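PDB 2QL3: probable transcriptional regulator, LysR family protein from Rhodococcus sp., which probably acts as a DNA-binding transcription regulator of the LysR family, represented here by its C-terminal, presumably effector-binding domain. Local coordinates for residues V3-P17 and R33-L46. Numbering follows the deposited sequence.
Sequences VAGPIAVGCYPALGP and RASVEFREDTQNRL. With PO4 (phosphate ion), chain O; PO4 (phosphate ion), chain Q.
Strands 5-11 and 34-40 run parallel, their axes 4.5 Å apart at closest and 27° between directions, joined by eight backbone hydrogen bonds from Gly5 N to Arg33 O through Asp41 N to Cys11 O. At the backbone angles of Gly5 (phi 111°) a CB would press on the carbonyl O of Ala4 and on Pro6 CD, so glycine fits here. Ile7, Val9, Cys11, Val36, Phe38 and Glu40 point to one face of the sheet. There Ile7 and Val36 lie side by side, and Val9 CG2 meets Val36 CG2 at 4.0 Å. Cys11 SG stands 3.7 Å from Phe38 CE2, an oblique sulfur-aromatic contact. The chi1 of Cys11, 77°, puts the sulfur between the backbone N and the carbonyl carbon, where it also touches Glu40 CG. The two strands and helix 20-30 form a right-handed beta-alpha-beta unit of the LysR substrate-binding domain, whose fold is that of periplasmic binding proteins. Leu20, Leu24, Phe27 and Thr28 of that helix pack on this face.

Glu40 reaches past Cys11 with its chain extended beyond CG. Glu40 OE2 comes 3.3 Å from Gly16 CA, where a side chain would clash. The carboxylate is hydrogen-bonded to Thr135 and Thr140 of the second subunit, and the Phe38 ring meets Phe144 of that subunit. With alanine at Glu40, both threonine hydroxyls of the second subunit would probably lose this acceptor, and a gap would be likely to open beside Gly16.

On the other face Leu46 CD2 lies 3.5 Å from Cys11 C, close over the strand end. A side chain on Gly10 would clash with Leu46 CD1. Leu46 CD2 also touches Tyr12 CD1 at 3.9 Å, obliquely to the ring. A water in the ring plane links Tyr12 OH to Gln43 O.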
ATOM      1  N   VAL A   3       8.030 -25.544  20.251  1.00 41.93           N
ATOM      2  CA  VAL A   3       8.898 -25.006  19.143  1.00 41.48           C
ATOM      3  C   VAL A   3       9.390 -23.596  19.423  1.00 39.58           C
ATOM      4  O   VAL A   3       8.679 -22.767  19.991  1.00 39.95           O
ATOM      5  CB  VAL A   3       8.240 -25.080  17.756  1.00 42.05           C
ATOM      6  CG1 VAL A   3       7.664 -23.731  17.321  1.00 44.06           C
ATOM      7  CG2 VAL A   3       9.282 -25.501  16.734  1.00 43.32           C
ATOM      8  N   ALA A   4      10.632 -23.358  19.058  1.00 37.48           N
ATOM      9  CA  ALA A   4      11.295 -22.111  19.377  1.00 36.97           C
ATOM     10  C   ALA A   4      12.345 -21.770  18.305  1.00 35.88           C
ATOM     11  O   ALA A   4      12.789 -22.649  17.579  1.00 38.36           O
ATOM     12  CB  ALA A   4      11.929 -22.211  20.776  1.00 36.10           C
ATOM     13  N   GLY A   5      12.720 -20.504  18.173  1.00 34.35           N
ATOM     14  CA  GLY A   5      13.733 -20.142  17.201  1.00 32.11           C
ATOM     15  C   GLY A   5      13.166 -19.331  16.031  1.00 31.38           C
ATOM     16  O   GLY A   5      11.932 -19.156  15.917  1.00 29.62           O
ATOM     17  N   PRO A   6      14.062 -18.837  15.160  1.00 30.52           N
ATOM     18  CA  PRO A   6      13.694 -17.867  14.076  1.00 30.62           C
ATOM     19  C   PRO A   6      13.032 -18.555  12.920  1.00 28.95           C
ATOM     20  O   PRO A   6      13.443 -19.652  12.567  1.00 29.01           O
ATOM     21  CB  PRO A   6      15.050 -17.328  13.630  1.00 29.57           C
ATOM     22  CG  PRO A   6      16.024 -18.489  13.922  1.00 29.78           C
ATOM     23  CD  PRO A   6      15.500 -19.136  15.161  1.00 31.24           C
ATOM     24  N   ILE A   7      12.037 -17.903  12.294  1.00 28.87           N
ATOM     25  CA  ILE A   7      11.527 -18.333  10.968  1.00 26.24           C
ATOM     26  C   ILE A   7      11.446 -17.096  10.104  1.00 23.30           C
ATOM     27  O   ILE A   7      11.011 -16.061  10.576  1.00 22.93           O
ATOM     28  CB  ILE A   7      10.134 -19.098  11.002  1.00 26.21           C
ATOM     29  CG1 ILE A   7       9.675 -19.438   9.594  1.00 25.37           C
ATOM     30  CG2 ILE A   7       9.012 -18.298  11.755  1.00 27.63           C
ATOM     31  CD1 ILE A   7       8.247 -20.001   9.490  1.00 28.44           C
ATOM     32  N   ALA A   8      11.895 -17.197   8.872  1.00 22.27           N
ATOM     33  CA  ALA A   8      11.726 -16.109   7.873  1.00 24.07           C
ATOM     34  C   ALA A   8      10.529 -16.373   6.946  1.00 23.67           C
ATOM     35  O   ALA A   8      10.476 -17.371   6.229  1.00 22.86           O
ATOM     36  CB  ALA A   8      13.010 -15.823   7.075  1.00 24.76           C
ATOM     37  N   VAL A   9       9.557 -15.482   7.057  1.00 23.70           N
ATOM     38  CA  VAL A   9       8.303 -15.530   6.287  1.00 23.05           C
ATOM     39  C   VAL A   9       8.226 -14.380   5.274  1.00 23.13           C
ATOM     40  O   VAL A   9       8.302 -13.176   5.616  1.00 22.77           O
ATOM     41  CB  VAL A   9       7.058 -15.458   7.200  1.00 22.50           C
ATOM     42  CG1 VAL A   9       5.752 -15.605   6.341  1.00 21.45           C
ATOM     43  CG2 VAL A   9       7.106 -16.517   8.327  1.00 23.89           C
ATOM     44  N   GLY A  10       8.114 -14.731   4.013  1.00 22.91           N
ATOM     45  CA  GLY A  10       7.983 -13.674   3.015  1.00 23.45           C
ATOM     46  C   GLY A  10       6.569 -13.626   2.504  1.00 24.49           C
ATOM     47  O   GLY A  10       5.785 -14.604   2.692  1.00 24.95           O
ATOM     48  N   CYS A  11       6.217 -12.521   1.851  1.00 25.08           N
ATOM     49  CA  CYS A  11       4.944 -12.447   1.125  1.00 25.96           C
ATOM     50  C   CYS A  11       4.938 -11.337   0.087  1.00 26.18           C
ATOM     51  O   CYS A  11       5.820 -10.470   0.133  1.00 27.23           O
ATOM     52  CB  CYS A  11       3.773 -12.308   2.094  1.00 26.30           C
ATOM     53  SG  CYS A  11       3.555 -10.702   2.771  1.00 27.16           S
ATOM     54  N   TYR A  12       3.963 -11.365  -0.835  1.00 26.36           N
ATOM     55  CA  TYR A  12       3.767 -10.262  -1.794  1.00 26.69           C
ATOM     56  C   TYR A  12       3.080  -9.103  -1.047  1.00 27.91           C
ATOM     57  O   TYR A  12       2.260  -9.342  -0.182  1.00 25.25           O
ATOM     58  CB  TYR A  12       2.872 -10.664  -2.980  1.00 25.54           C
ATOM     59  CG  TYR A  12       3.414 -11.762  -3.863  1.00 24.43           C
ATOM     60  CD1 TYR A  12       4.801 -12.002  -3.962  1.00 26.50           C
ATOM     61  CD2 TYR A  12       2.542 -12.545  -4.627  1.00 23.97           C
ATOM     62  CE1 TYR A  12       5.297 -13.048  -4.772  1.00 25.04           C
ATOM     63  CE2 TYR A  12       3.009 -13.571  -5.421  1.00 24.90           C
ATOM     64  CZ  TYR A  12       4.382 -13.797  -5.506  1.00 23.23           C
ATOM     65  OH  TYR A  12       4.831 -14.830  -6.269  1.00 22.71           O
ATOM     66  N   PRO A  13       3.459  -7.837  -1.360  1.00 28.87           N
ATOM     67  CA  PRO A  13       2.940  -6.710  -0.557  1.00 29.79           C
ATOM     68  C   PRO A  13       1.420  -6.612  -0.341  1.00 29.51           C
ATOM     69  O   PRO A  13       1.016  -6.281   0.758  1.00 31.22           O
ATOM     70  CB  PRO A  13       3.531  -5.450  -1.262  1.00 29.79           C
ATOM     71  CG  PRO A  13       4.833  -6.000  -1.911  1.00 31.40           C
ATOM     72  CD  PRO A  13       4.400  -7.392  -2.404  1.00 29.24           C
ATOM     73  N   ALA A  14       0.609  -6.930  -1.352  1.00 29.45           N
ATOM     74  CA  ALA A  14      -0.849  -6.937  -1.259  1.00 28.46           C
ATOM     75  C   ALA A  14      -1.406  -7.978  -0.284  1.00 28.35           C
ATOM     76  O   ALA A  14      -2.564  -7.916   0.121  1.00 28.18           O
ATOM     77  CB  ALA A  14      -1.428  -7.163  -2.647  1.00 28.53           C
ATOM     78  N   LEU A  15      -0.583  -8.939   0.078  1.00 26.82           N
ATOM     79  CA  LEU A  15      -0.951  -9.967   1.030  1.00 26.89           C
ATOM     80  C   LEU A  15      -0.554  -9.536   2.451  1.00 25.73           C
ATOM     81  O   LEU A  15      -1.074 -10.083   3.431  1.00 25.08           O
ATOM     82  CB  LEU A  15      -0.211 -11.252   0.652  1.00 27.30           C
ATOM     83  CG  LEU A  15      -0.957 -12.347  -0.126  1.00 28.77           C
ATOM     84  CD1 LEU A  15      -2.177 -11.941  -0.782  1.00 29.13           C
ATOM     85  CD2 LEU A  15      -0.054 -13.161  -1.059  1.00 26.13           C
ATOM     86  N   GLY A  16       0.397  -8.599   2.555  1.00 24.47           N
ATOM     87  CA  GLY A  16       0.845  -8.101   3.847  1.00 23.17           C
ATOM     88  C   GLY A  16      -0.225  -7.607   4.810  1.00 24.15           C
ATOM     89  O   GLY A  16      -0.191  -7.977   5.965  1.00 23.82           O
ATOM     90  N   PRO A  17      -1.172  -6.725   4.368  1.00 25.00           N
ATOM     91  CA  PRO A  17      -2.253  -6.241   5.314  1.00 26.11           C
ATOM     92  C   PRO A  17      -3.536  -7.084   5.407  1.00 26.89           C
ATOM     93  O   PRO A  17      -4.359  -6.867   6.272  1.00 25.51           O
ATOM     94  CB  PRO A  17      -2.616  -4.861   4.770  1.00 26.01           C
ATOM     95  CG  PRO A  17      -2.074  -4.811   3.359  1.00 23.49           C
ATOM     96  CD  PRO A  17      -1.229  -6.028   3.064  1.00 25.10           C
ATOM     97  N   ARG A  33       8.084 -18.481  21.839  1.00 38.39           N
ATOM     98  CA  ARG A  33       9.521 -18.610  21.740  1.00 39.23           C
ATOM     99  C   ARG A  33       9.987 -18.774  20.283  1.00 39.70           C
ATOM    100  O   ARG A  33      11.172 -18.979  20.034  1.00 40.05           O
ATOM    101  CB  ARG A  33       9.973 -19.802  22.580  1.00 39.66           C
ATOM    102  CG  ARG A  33      10.279 -19.469  24.043  1.00 41.34           C
ATOM    103  CD  ARG A  33      10.306 -20.682  24.992  1.00 42.15           C
ATOM    104  NE  ARG A  33       8.960 -21.126  25.341  1.00 48.12           N
ATOM    105  CZ  ARG A  33       8.424 -22.299  24.977  1.00 52.54           C
ATOM    106  NH1 ARG A  33       7.168 -22.579  25.346  1.00 51.95           N
ATOM    107  NH2 ARG A  33       9.128 -23.194  24.254  1.00 50.17           N
ATOM    108  N   ALA A  34       9.057 -18.718  19.319  1.00 38.58           N
ATOM    109  CA  ALA A  34       9.436 -18.596  17.919  1.00 38.32           C
ATOM    110  C   ALA A  34       9.599 -17.126  17.630  1.00 37.97           C
ATOM    111  O   ALA A  34       8.888 -16.308  18.226  1.00 40.05           O
ATOM    112  CB  ALA A  34       8.342 -19.173  17.002  1.00 37.28           C
ATOM    113  N   SER A  35      10.494 -16.752  16.721  1.00 36.81           N
ATOM    114  CA  SER A  35      10.481 -15.359  16.260  1.00 35.40           C
ATOM    115  C   SER A  35      10.354 -15.251  14.735  1.00 34.47           C
ATOM    116  O   SER A  35      11.077 -15.941  13.998  1.00 34.41           O
ATOM    117  CB  SER A  35      11.690 -14.574  16.789  1.00 35.88           C
ATOM    118  OG  SER A  35      12.919 -15.067  16.312  1.00 36.54           O
ATOM    119  N   VAL A  36       9.434 -14.408  14.258  1.00 32.52           N
ATOM    120  CA  VAL A  36       9.285 -14.256  12.805  1.00 30.03           C
ATOM    121  C   VAL A  36      10.048 -13.130  12.162  1.00 29.65           C
ATOM    122  O   VAL A  36      10.011 -11.977  12.620  1.00 28.10           O
ATOM    123  CB  VAL A  36       7.827 -14.408  12.285  1.00 31.11           C
ATOM    124  CG1 VAL A  36       6.817 -14.396  13.373  1.00 31.60           C
ATOM    125  CG2 VAL A  36       7.533 -13.549  11.026  1.00 27.65           C
ATOM    126  N   GLU A  37      10.783 -13.474  11.108  1.00 28.49           N
ATOM    127  CA  GLU A  37      11.430 -12.430  10.315  1.00 30.47           C
ATOM    128  C   GLU A  37      10.546 -12.198   9.104  1.00 29.49           C
ATOM    129  O   GLU A  37      10.474 -13.042   8.210  1.00 28.50           O
ATOM    130  CB  GLU A  37      12.876 -12.822   9.943  1.00 30.77           C
ATOM    131  CG  GLU A  37      13.845 -12.803  11.188  1.00 36.99           C
ATOM    132  CD  GLU A  37      14.462 -14.186  11.598  1.00 45.20           C
ATOM    133  OE1 GLU A  37      15.207 -14.796  10.782  1.00 44.11           O
ATOM    134  OE2 GLU A  37      14.213 -14.638  12.762  1.00 47.33           O
ATOM    135  N   PHE A  38       9.843 -11.081   9.109  1.00 29.34           N
ATOM    136  CA  PHE A  38       8.846 -10.827   8.096  1.00 29.54           C
ATOM    137  C   PHE A  38       9.432  -9.942   7.005  1.00 29.05           C
ATOM    138  O   PHE A  38       9.994  -8.886   7.310  1.00 28.35           O
ATOM    139  CB  PHE A  38       7.634 -10.156   8.738  1.00 28.08           C
ATOM    140  CG  PHE A  38       6.627  -9.676   7.759  1.00 29.69           C
ATOM    141  CD1 PHE A  38       6.508  -8.294   7.469  1.00 29.38           C
ATOM    142  CD2 PHE A  38       5.814 -10.579   7.083  1.00 26.19           C
ATOM    143  CE1 PHE A  38       5.542  -7.841   6.542  1.00 27.97           C
ATOM    144  CE2 PHE A  38       4.846 -10.117   6.151  1.00 30.29           C
ATOM    145  CZ  PHE A  38       4.725  -8.750   5.881  1.00 23.61           C
ATOM    146  N   ARG A  39       9.288 -10.359   5.751  1.00 30.43           N
ATOM    147  CA  ARG A  39       9.716  -9.552   4.591  1.00 31.66           C
ATOM    148  C   ARG A  39       8.636  -9.564   3.535  1.00 31.83           C
ATOM    149  O   ARG A  39       8.221 -10.599   3.111  1.00 32.71           O
ATOM    150  CB  ARG A  39      11.007 -10.070   3.914  1.00 33.16           C
ATOM    151  CG  ARG A  39      12.019 -10.711   4.816  1.00 37.85           C
ATOM    152  CD  ARG A  39      13.437 -10.178   4.603  1.00 48.12           C
ATOM    153  NE  ARG A  39      14.294 -10.706   5.660  1.00 52.13           N
ATOM    154  CZ  ARG A  39      14.416 -10.181   6.888  1.00 55.22           C
ATOM    155  NH1 ARG A  39      13.755  -9.060   7.233  1.00 56.59           N
ATOM    156  NH2 ARG A  39      15.202 -10.789   7.784  1.00 53.28           N
ATOM    157  N   GLU A  40       8.199  -8.399   3.102  1.00 30.65           N
ATOM    158  CA  GLU A  40       7.362  -8.263   1.926  1.00 31.54           C
ATOM    159  C   GLU A  40       8.269  -8.050   0.742  1.00 30.82           C
ATOM    160  O   GLU A  40       9.197  -7.260   0.819  1.00 30.53           O
ATOM    161  CB  GLU A  40       6.486  -7.011   2.046  1.00 30.92           C
ATOM    162  CG  GLU A  40       5.208  -7.254   2.736  1.00 32.24           C
ATOM    163  CD  GLU A  40       4.472  -5.980   3.120  1.00 32.82           C
ATOM    164  OE1 GLU A  40       5.152  -4.994   3.506  1.00 32.68           O
ATOM    165  OE2 GLU A  40       3.228  -5.968   3.039  1.00 32.39           O
ATOM    166  N   ASP A  41       8.028  -8.745  -0.354  1.00 31.47           N
ATOM    167  CA  ASP A  41       8.841  -8.442  -1.560  1.00 30.87           C
ATOM    168  C   ASP A  41       8.121  -8.704  -2.817  1.00 30.63           C
ATOM    169  O   ASP A  41       7.109  -9.390  -2.790  1.00 30.60           O
ATOM    170  CB  ASP A  41      10.216  -9.114  -1.578  1.00 29.75           C
ATOM    171  CG  ASP A  41      11.303  -8.109  -1.869  1.00 32.88           C
ATOM    172  OD1 ASP A  41      11.130  -7.244  -2.804  1.00 34.22           O
ATOM    173  OD2 ASP A  41      12.326  -8.183  -1.174  1.00 33.68           O
ATOM    174  N   THR A  42       8.616  -8.094  -3.902  1.00 29.28           N
ATOM    175  CA  THR A  42       8.000  -8.186  -5.206  1.00 28.67           C
ATOM    176  C   THR A  42       8.249  -9.590  -5.747  1.00 28.29           C
ATOM    177  O   THR A  42       8.961 -10.390  -5.136  1.00 27.36           O
ATOM    178  CB  THR A  42       8.683  -7.202  -6.170  1.00 28.77           C
ATOM    179  OG1 THR A  42      10.060  -7.535  -6.236  1.00 30.37           O
ATOM    180  CG2 THR A  42       8.550  -5.765  -5.681  1.00 30.55           C
ATOM    181  N   GLN A  43       7.703  -9.876  -6.909  1.00 27.12           N
ATOM    182  CA  GLN A  43       7.631 -11.252  -7.352  1.00 27.31           C
ATOM    183  C   GLN A  43       8.981 -11.975  -7.509  1.00 26.79           C
ATOM    184  O   GLN A  43       9.189 -12.996  -6.882  1.00 27.61           O
ATOM    185  CB  GLN A  43       6.822 -11.308  -8.625  1.00 27.10           C
ATOM    186  CG  GLN A  43       6.876 -12.620  -9.343  1.00 27.55           C
ATOM    187  CD  GLN A  43       6.116 -12.573 -10.657  1.00 31.72           C
ATOM    188  OE1 GLN A  43       5.130 -13.280 -10.805  1.00 30.30           O
ATOM    189  NE2 GLN A  43       6.597 -11.763 -11.631  1.00 26.39           N
ATOM    190  N   ASN A  44       9.880 -11.478  -8.363  1.00 26.73           N
ATOM    191  CA  ASN A  44      11.209 -12.132  -8.497  1.00 26.47           C
ATOM    192  C   ASN A  44      12.066 -12.106  -7.238  1.00 25.20           C
ATOM    193  O   ASN A  44      12.813 -13.048  -6.973  1.00 24.23           O
ATOM    194  CB  ASN A  44      12.015 -11.582  -9.671  1.00 25.08           C
ATOM    195  CG  ASN A  44      11.236 -11.653 -11.001  1.00 27.81           C
ATOM    196  OD1 ASN A  44      10.188 -12.279 -11.066  1.00 26.54           O
ATOM    197  ND2 ASN A  44      11.772 -11.060 -12.053  1.00 24.17           N
ATOM    198  N   ARG A  45      11.994 -11.019  -6.497  1.00 24.88           N
ATOM    199  CA  ARG A  45      12.857 -10.849  -5.367  1.00 24.36           C
ATOM    200  C   ARG A  45      12.463 -11.861  -4.328  1.00 23.51           C
ATOM    201  O   ARG A  45      13.350 -12.517  -3.757  1.00 23.95           O
ATOM    202  CB  ARG A  45      12.864  -9.386  -4.846  1.00 25.22           C
ATOM    203  CG  ARG A  45      13.505  -8.385  -5.823  1.00 22.84           C
ATOM    204  CD  ARG A  45      13.372  -6.891  -5.341  1.00 26.52           C
ATOM    205  NE  ARG A  45      13.661  -6.755  -3.905  1.00 34.44           N
ATOM    206  CZ  ARG A  45      14.761  -6.197  -3.386  1.00 35.88           C
ATOM    207  NH1 ARG A  45      14.941  -6.190  -2.077  1.00 36.54           N
ATOM    208  NH2 ARG A  45      15.692  -5.673  -4.174  1.00 34.14           N
ATOM    209  N   LEU A  46      11.164 -12.091  -4.127  1.00 24.59           N
ATOM    210  CA  LEU A  46      10.709 -13.126  -3.112  1.00 24.57           C
ATOM    211  C   LEU A  46      11.166 -14.528  -3.563  1.00 24.49           C
ATOM    212  O   LEU A  46      11.671 -15.333  -2.778  1.00 24.99           O
ATOM    213  CB  LEU A  46       9.180 -13.112  -2.928  1.00 26.24           C
ATOM    214  CG  LEU A  46       8.668 -13.451  -1.487  1.00 29.14           C
ATOM    215  CD1 LEU A  46       9.061 -12.281  -0.605  1.00 31.13           C
ATOM    216  CD2 LEU A  46       7.194 -13.640  -1.397  1.00 24.90           C
TER
HETATM  217  P   PO4 O1626      10.466  -8.014  -9.499  1.00 41.42           P
HETATM  218  O1  PO4 O1626       9.528  -9.113  -9.917  1.00 27.51           O
HETATM  219  O2  PO4 O1626      10.948  -8.251  -8.056  1.00 38.40           O
HETATM  220  O3  PO4 O1626      11.733  -7.950 -10.274  1.00 34.56           O
HETATM  221  O4  PO4 O1626       9.706  -6.671  -9.555  1.00 42.91           O
HETATM  222  P   PO4 Q1664      18.669  -5.478  -1.294  1.00 92.57           P
HETATM  223  O1  PO4 Q1664      18.297  -6.945  -1.435  1.00 92.55           O
HETATM  224  O2  PO4 Q1664      19.942  -5.350  -0.465  1.00 92.48           O
HETATM  225  O3  PO4 Q1664      18.903  -4.889  -2.675  1.00 91.89           O
HETATM  226  O4  PO4 Q1664      17.536  -4.725  -0.612  1.00 91.25           O
HETATM  227  O   HOH W   1       7.264 -21.284  21.585  1.00 32.60           O
HETATM  228  O   HOH W   2       7.378 -15.226  -6.377  1.00 24.35           O